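PDB 3NFT: translocator protein BipD from Burkholderia pseudomallei, which is required for invasion of epithelial cells and survival within host cells, and probably regulates secretion of the effectors BipB and BipC and their insertion into the target membrane. Local coordinates for residues 52-57 with 260-265; 83-88 with 270-275; 162-167 with 174-179. All coordinates share one frame; numbering follows the deposited sequence.

Interaction 1. Residues 52-57 with 260-265; sequences DEFASL and NIQNDV
F54 sets CD2 and CE2 of its phenyl ring obliquely against Q262 CB, each 3.9 Å away. Farther round the ring, CZ reaches I261 CG2 at 4.1 Å, so a single ring bridges two consecutive residues of the opposite helix. The side chains of F54 and Q262 run antiparallel, each reaching toward the other's helix. With CG of Q262 anti to the backbone N (chi1 -176°) and the chain extended beyond it, the amide is carried across to the other helix, where its NE2 comes to 3.3 Å from A55 CB. This is a van der Waals meeting of an amide nitrogen with a methyl group. NE2 also lies at the edge of the F54 ring, in the ring plane, and the amide plane stands nearly perpendicular to the ring. Q262 thus lies at the heart of the overlap, its CB methylene against the phenyl ring and its amide against the alanine methyl. The nearest backbones belong to A55 and Q262, whose CA atoms are 7.2 Å apart, consistent with the small side chain of A55.

The two helical segments run almost exactly antiparallel, at 171°, with their axes 10.5 Å apart. K258, a little earlier on the long helix, donates a hydrogen bond to F54 O near the C-terminal end of helix 41-56. F54 stacks with F151 and touches M158, both of helix 121-160, and it also meets F78 of helix 76-103. I261 rests on Y150 of helix 121-160, so helix 41-56 packs here against helices 244-295, 121-160 and 76-103.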
# COMPACT_ATOMS: atom_id res chain seq x y z
N ASP A 52 10.64 34.13 -13.56
CA ASP A 52 11.08 35.51 -13.55
C ASP A 52 11.65 35.97 -14.89
O ASP A 52 11.43 37.10 -15.31
CB ASP A 52 12.13 35.76 -12.47
CG ASP A 52 11.56 35.73 -11.05
OD1 ASP A 52 10.33 35.74 -10.83
OD2 ASP A 52 12.37 35.56 -10.14
N GLU A 53 12.37 35.07 -15.58
CA GLU A 53 12.91 35.40 -16.89
C GLU A 53 11.79 35.67 -17.88
O GLU A 53 11.82 36.64 -18.63
CB GLU A 53 13.79 34.28 -17.42
CG GLU A 53 14.61 34.68 -18.62
CD GLU A 53 15.67 35.72 -18.35
OE1 GLU A 53 16.07 35.86 -17.16
OE2 GLU A 53 16.12 36.42 -19.28
N PHE A 54 10.78 34.80 -17.86
CA PHE A 54 9.61 34.96 -18.73
C PHE A 54 8.90 36.26 -18.43
O PHE A 54 8.49 37.02 -19.32
CB PHE A 54 8.70 33.77 -18.52
CG PHE A 54 7.55 33.67 -19.50
CD1 PHE A 54 7.67 32.86 -20.64
CD2 PHE A 54 6.35 34.31 -19.26
CE1 PHE A 54 6.61 32.73 -21.51
CE2 PHE A 54 5.30 34.19 -20.16
CZ PHE A 54 5.45 33.37 -21.29
N ALA A 55 8.70 36.53 -17.16
CA ALA A 55 8.02 37.74 -16.73
C ALA A 55 8.74 39.00 -17.19
O ALA A 55 8.10 40.02 -17.50
CB ALA A 55 7.88 37.76 -15.18
N SER A 56 10.07 38.93 -17.21
CA SER A 56 10.90 40.08 -17.57
C SER A 56 10.87 40.43 -19.06
O SER A 56 11.25 41.52 -19.46
CB SER A 56 12.34 39.85 -17.12
OG SER A 56 13.06 39.04 -18.01
N LEU A 57 10.45 39.48 -19.90
CA LEU A 57 10.40 39.75 -21.32
C LEU A 57 9.45 40.93 -21.61
O LEU A 57 8.38 41.01 -21.01
CB LEU A 57 10.01 38.48 -22.08
CG LEU A 57 10.23 38.50 -23.58
CD1 LEU A 57 10.67 37.17 -24.06
CD2 LEU A 57 8.91 38.95 -24.23
N ASN A 260 -1.21 35.17 -19.15
CA ASN A 260 -2.01 33.98 -18.92
C ASN A 260 -1.11 32.72 -18.95
O ASN A 260 -1.26 31.81 -18.12
CB ASN A 260 -3.12 33.90 -19.96
CG ASN A 260 -4.28 32.99 -19.56
OD1 ASN A 260 -4.19 32.08 -18.68
ND2 ASN A 260 -5.40 33.21 -20.23
N ILE A 261 -0.23 32.65 -19.95
CA ILE A 261 0.69 31.51 -20.06
C ILE A 261 1.60 31.46 -18.83
O ILE A 261 1.77 30.40 -18.26
CB ILE A 261 1.51 31.54 -21.35
CG1 ILE A 261 0.59 31.41 -22.57
CG2 ILE A 261 2.62 30.43 -21.32
CD1 ILE A 261 1.36 31.57 -23.90
N GLN A 262 2.07 32.63 -18.36
CA GLN A 262 2.90 32.64 -17.15
C GLN A 262 2.09 32.10 -15.96
O GLN A 262 2.60 31.33 -15.15
CB GLN A 262 3.38 34.05 -16.80
CG GLN A 262 4.30 34.05 -15.60
CD GLN A 262 4.75 35.43 -15.14
OE1 GLN A 262 4.86 35.71 -13.91
NE2 GLN A 262 5.05 36.31 -16.08
N ASN A 263 0.83 32.51 -15.85
CA ASN A 263 0.01 32.03 -14.75
C ASN A 263 -0.21 30.52 -14.79
O ASN A 263 -0.20 29.85 -13.78
CB ASN A 263 -1.34 32.73 -14.69
CG ASN A 263 -2.08 32.40 -13.42
OD1 ASN A 263 -2.90 31.49 -13.40
ND2 ASN A 263 -1.71 33.08 -12.33
N ASP A 264 -0.39 29.97 -15.98
CA ASP A 264 -0.57 28.53 -16.13
C ASP A 264 0.64 27.80 -15.60
O ASP A 264 0.51 26.78 -14.91
CB ASP A 264 -0.76 28.16 -17.61
CG ASP A 264 -2.07 28.63 -18.20
OD1 ASP A 264 -3.03 28.86 -17.44
OD2 ASP A 264 -2.10 28.81 -19.44
N VAL A 265 1.81 28.31 -15.94
CA VAL A 265 3.07 27.67 -15.55
C VAL A 265 3.33 27.88 -14.06
O VAL A 265 3.72 26.92 -13.38
CB VAL A 265 4.22 28.13 -16.41
CG1 VAL A 265 5.55 27.56 -15.91
CG2 VAL A 265 3.98 27.65 -17.87

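Interaction 2. Residues 83-88 with 270-275; sequences VAVRGH and EKYSHQ
Y272 leaves helix 244-295 with CB pointing toward helix 76-103, and with CG anti to the backbone N (chi1 170°) the ring continues across the gap between backbones whose closest CA atoms, those of V85 and Y272, are 9.8 Å apart. Farther along, CZ comes to 4.3 Å from V85 CG2, the apolar part of the contact. At the tip, the hydroxyl OH lies 4.0 Å from V85 CG2 and also close to CG1, while the H88 side chain passes it obliquely on the next turn. A water completes the reach: it sits in the plane of the tyrosine ring, 2.6 Å from Y272 OH, and donates a hydrogen bond of 2.9 Å to V85 O. The phenol is thereby tied to the backbone of the facing helix through one water, giving the hydroxyl of this buried side chain a hydrogen-bonding partner. P43 and L47 of helix 41-56 touch Y272, and V144 of helix 121-160 touches both Y272 and V85. Such a long aromatic side chain, apolar along its ring and water-linked at its hydroxyl, fits the interior of an elongated helical bundle, here one that includes the two predicted coiled-coil helices, 121-160 and 244-295, of this needle-tip family.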
# COMPACT_ATOMS: atom_id res chain seq x y z
N VAL A 83 16.97 20.78 -16.47
CA VAL A 83 18.05 19.92 -15.95
C VAL A 83 17.85 19.59 -14.46
O VAL A 83 18.00 18.42 -14.02
CB VAL A 83 19.42 20.57 -16.17
CG1 VAL A 83 20.49 19.83 -15.38
CG2 VAL A 83 19.74 20.59 -17.67
N ALA A 84 17.46 20.59 -13.69
CA ALA A 84 17.28 20.42 -12.26
C ALA A 84 16.07 19.52 -11.97
O ALA A 84 16.11 18.72 -11.05
CB ALA A 84 17.14 21.76 -11.57
N VAL A 85 15.00 19.63 -12.77
CA VAL A 85 13.82 18.83 -12.55
C VAL A 85 14.16 17.36 -12.82
O VAL A 85 13.79 16.47 -12.06
CB VAL A 85 12.66 19.28 -13.43
CG1 VAL A 85 11.56 18.27 -13.42
CG2 VAL A 85 12.12 20.66 -12.96
N ARG A 86 14.88 17.12 -13.92
CA ARG A 86 15.36 15.77 -14.26
C ARG A 86 16.24 15.20 -13.15
O ARG A 86 16.05 14.07 -12.71
CB ARG A 86 16.14 15.78 -15.58
CG ARG A 86 15.29 15.93 -16.80
CD ARG A 86 16.04 15.49 -18.09
NE ARG A 86 16.04 16.54 -19.12
CZ ARG A 86 16.99 17.46 -19.28
NH1 ARG A 86 18.06 17.49 -18.48
NH2 ARG A 86 16.89 18.36 -20.26
N GLY A 87 17.18 16.00 -12.67
CA GLY A 87 18.11 15.54 -11.66
C GLY A 87 17.42 15.21 -10.36
O GLY A 87 17.76 14.25 -9.68
N HIS A 88 16.45 16.05 -10.00
CA HIS A 88 15.70 15.83 -8.76
C HIS A 88 14.91 14.52 -8.82
O HIS A 88 14.86 13.78 -7.86
CB HIS A 88 14.73 16.98 -8.52
CG HIS A 88 14.16 16.98 -7.14
ND1 HIS A 88 12.81 16.89 -6.87
CD2 HIS A 88 14.78 17.03 -5.94
CE1 HIS A 88 12.63 16.90 -5.55
NE2 HIS A 88 13.82 16.99 -4.97
N GLU A 270 3.54 25.35 -8.76
CA GLU A 270 3.02 25.20 -7.38
C GLU A 270 2.55 23.78 -7.10
O GLU A 270 2.74 23.23 -6.02
CB GLU A 270 1.90 26.21 -7.14
CG GLU A 270 2.41 27.63 -6.98
CD GLU A 270 1.34 28.69 -7.06
OE1 GLU A 270 0.13 28.35 -7.18
OE2 GLU A 270 1.72 29.88 -7.02
N LYS A 271 1.92 23.15 -8.09
CA LYS A 271 1.47 21.79 -7.94
C LYS A 271 2.66 20.83 -7.88
O LYS A 271 2.64 19.88 -7.10
CB LYS A 271 0.53 21.42 -9.08
CG LYS A 271 -0.73 22.23 -9.09
CD LYS A 271 -1.54 21.89 -10.31
CE LYS A 271 -2.87 22.58 -10.28
NZ LYS A 271 -3.48 22.51 -11.64
N TYR A 272 3.71 21.11 -8.67
CA TYR A 272 4.94 20.34 -8.64
C TYR A 272 5.59 20.46 -7.24
O TYR A 272 6.06 19.48 -6.69
CB TYR A 272 5.87 20.86 -9.72
CG TYR A 272 7.26 20.34 -9.66
CD1 TYR A 272 7.55 18.99 -9.89
CD2 TYR A 272 8.33 21.18 -9.37
CE1 TYR A 272 8.87 18.51 -9.82
CE2 TYR A 272 9.63 20.71 -9.32
CZ TYR A 272 9.90 19.38 -9.55
OH TYR A 272 11.19 18.90 -9.46
N SER A 273 5.61 21.66 -6.69
CA SER A 273 6.13 21.87 -5.34
C SER A 273 5.36 21.05 -4.29
O SER A 273 5.96 20.50 -3.36
CB SER A 273 6.10 23.36 -5.00
OG SER A 273 6.92 24.07 -5.91
N HIS A 274 4.04 20.98 -4.43
CA HIS A 274 3.22 20.12 -3.58
C HIS A 274 3.60 18.64 -3.73
O HIS A 274 3.71 17.91 -2.73
CB HIS A 274 1.72 20.33 -3.82
CG HIS A 274 0.86 19.44 -3.00
ND1 HIS A 274 0.22 18.34 -3.52
CD2 HIS A 274 0.55 19.47 -1.68
CE1 HIS A 274 -0.47 17.74 -2.57
NE2 HIS A 274 -0.28 18.40 -1.44
N GLN A 275 3.85 18.19 -4.96
CA GLN A 275 4.33 16.85 -5.19
C GLN A 275 5.67 16.61 -4.49
O GLN A 275 5.86 15.56 -3.89
CB GLN A 275 4.43 16.53 -6.70
CG GLN A 275 5.52 15.54 -7.17
CD GLN A 275 5.34 14.14 -6.65
OE1 GLN A 275 4.22 13.72 -6.28
NE2 GLN A 275 6.44 13.37 -6.63
O HOH W 1 11.55 16.48 -10.29

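Interaction 3. Residues 162-167 with 174-179; sequences QDYISA and KIDGGK
The Y164 ring carries K179 on one face: CB of the lysine stands 3.7 Å from the ring centroid and only 4° off the normal, a CH-pi contact centred on the ring. With CG anti to the carbonyl carbon (chi1 -64°), the lysine crosses the ring at about a right angle, CG lying near CE2. Beside the ring, D176 CB approaches CD2 obliquely at 4.0 Å, its carboxylate plane turned 52° from the ring, while OD2 is hydrogen-bonded to the backbone N of G239.

These side chains flank a beta hairpin, strands 165-168 and 172-175, whose register is set by backbone bonds. S166 and K174 form an antiparallel hydrogen-bonded pair, with S166 N to K174 O at 2.9 Å and K174 N to S166 O at 2.8 Å. The neighbouring pair, I165 and I175, is non-hydrogen-bonded, and beyond it D176 N closes on Y164 O at 2.9 Å, nearly straight. The two isoleucines lie side by side, pointing the same way, I165 CG1 being 4.1 Å from I175 CD1; Y247 and W250 of helix 244-295 pack against them. On the face bearing S166 and K174, a water joins S166 OG, 2.8 Å away, to K174 O. D176, at the centre of an inverse gamma turn, takes the chain from the hairpin into helix 177-189, and strand 240-243 extends the sheet along I175.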
# COMPACT_ATOMS: atom_id res chain seq x y z
N GLN A 162 10.64 40.23 -31.74
CA GLN A 162 11.01 41.63 -31.53
C GLN A 162 11.84 42.17 -32.70
O GLN A 162 11.91 43.38 -32.89
CB GLN A 162 11.75 41.78 -30.19
CG GLN A 162 10.86 41.42 -29.04
CD GLN A 162 11.52 41.67 -27.69
OE1 GLN A 162 12.31 42.59 -27.55
NE2 GLN A 162 11.20 40.82 -26.73
N ASP A 163 12.44 41.28 -33.48
CA ASP A 163 13.19 41.71 -34.66
C ASP A 163 12.26 42.32 -35.70
O ASP A 163 12.71 43.00 -36.63
CB ASP A 163 13.90 40.55 -35.33
CG ASP A 163 15.14 40.07 -34.60
OD1 ASP A 163 15.70 39.04 -35.01
OD2 ASP A 163 15.59 40.73 -33.66
N TYR A 164 10.97 42.02 -35.56
CA TYR A 164 9.97 42.46 -36.54
C TYR A 164 9.13 43.64 -36.07
O TYR A 164 8.12 44.00 -36.70
CB TYR A 164 9.11 41.26 -36.94
CG TYR A 164 9.88 40.22 -37.68
CD1 TYR A 164 10.08 38.96 -37.14
CD2 TYR A 164 10.41 40.49 -38.93
CE1 TYR A 164 10.81 37.99 -37.83
CE2 TYR A 164 11.14 39.52 -39.63
CZ TYR A 164 11.34 38.28 -39.07
OH TYR A 164 12.04 37.31 -39.77
N ILE A 165 9.55 44.28 -34.97
CA ILE A 165 8.94 45.49 -34.50
C ILE A 165 10.02 46.54 -34.48
O ILE A 165 11.10 46.31 -33.89
CB ILE A 165 8.36 45.30 -33.08
CG1 ILE A 165 7.28 44.20 -33.11
CG2 ILE A 165 7.88 46.62 -32.51
CD1 ILE A 165 6.86 43.72 -31.75
N SER A 166 9.73 47.69 -35.07
CA SER A 166 10.71 48.77 -35.14
C SER A 166 10.07 50.14 -35.14
O SER A 166 8.86 50.28 -35.35
CB SER A 166 11.57 48.57 -36.38
OG SER A 166 10.80 48.69 -37.58
N ALA A 167 10.88 51.16 -34.89
CA ALA A 167 10.44 52.54 -34.98
C ALA A 167 10.23 52.94 -36.44
O ALA A 167 11.07 52.66 -37.30
CB ALA A 167 11.52 53.48 -34.35
N LYS A 174 6.42 50.16 -36.71
CA LYS A 174 6.20 49.22 -37.80
C LYS A 174 6.23 47.83 -37.24
O LYS A 174 7.15 47.46 -36.48
CB LYS A 174 7.24 49.39 -38.90
CG LYS A 174 7.13 48.42 -40.05
CD LYS A 174 8.27 48.59 -41.05
CE LYS A 174 8.23 47.57 -42.17
NZ LYS A 174 9.26 47.87 -43.23
N ILE A 175 5.25 47.01 -37.62
CA ILE A 175 5.17 45.64 -37.19
C ILE A 175 4.98 44.72 -38.38
O ILE A 175 3.98 44.83 -39.13
CB ILE A 175 4.08 45.44 -36.08
CG1 ILE A 175 4.01 43.99 -35.62
CG2 ILE A 175 2.74 45.96 -36.50
CD1 ILE A 175 3.40 43.84 -34.22
N ASP A 176 5.95 43.83 -38.59
CA ASP A 176 5.85 42.84 -39.65
C ASP A 176 5.12 41.64 -39.09
O ASP A 176 5.71 40.62 -38.73
CB ASP A 176 7.20 42.48 -40.24
CG ASP A 176 7.66 43.43 -41.33
OD1 ASP A 176 8.89 43.46 -41.57
OD2 ASP A 176 6.81 44.13 -41.98
N GLY A 177 3.80 41.79 -39.02
CA GLY A 177 3.00 40.83 -38.30
C GLY A 177 2.84 39.47 -38.95
O GLY A 177 2.61 38.48 -38.26
N GLY A 178 2.91 39.43 -40.28
CA GLY A 178 2.90 38.12 -40.96
C GLY A 178 4.08 37.24 -40.60
O GLY A 178 3.93 36.05 -40.36
N LYS A 179 5.26 37.85 -40.51
CA LYS A 179 6.45 37.13 -40.13
C LYS A 179 6.27 36.60 -38.70
O LYS A 179 6.66 35.48 -38.38
CB LYS A 179 7.67 38.03 -40.20
CG LYS A 179 8.00 38.53 -41.60
CD LYS A 179 8.29 37.39 -42.53
CE LYS A 179 8.63 37.90 -43.91
NZ LYS A 179 9.50 39.10 -43.83
O HOH W 2 9.56 46.26 -38.23

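How the interactions relate
Interactions 1 and 2 both use helix 244-295, and their centres lie about 17 Å apart; one brings in helix 41-56 and the other helix 76-103. Along the chain their segments alternate, so both helices are returned to the same C-terminal helix. Interaction 3 closes a hairpin just after helix 121-160 and is nested within the loops closed by both others. Its centre lies about 22 Å from that of interaction 1, yet the two meet where L57 CD2 packs 3.9 Å from Q162 NE2. The centres of interactions 2 and 3 are about 37 Å apart. Interactions 1 and 2 are consistent with an N-terminal domain that shields the coiled coil from premature oligomerization; the hairpin touches the long helix through its isoleucines.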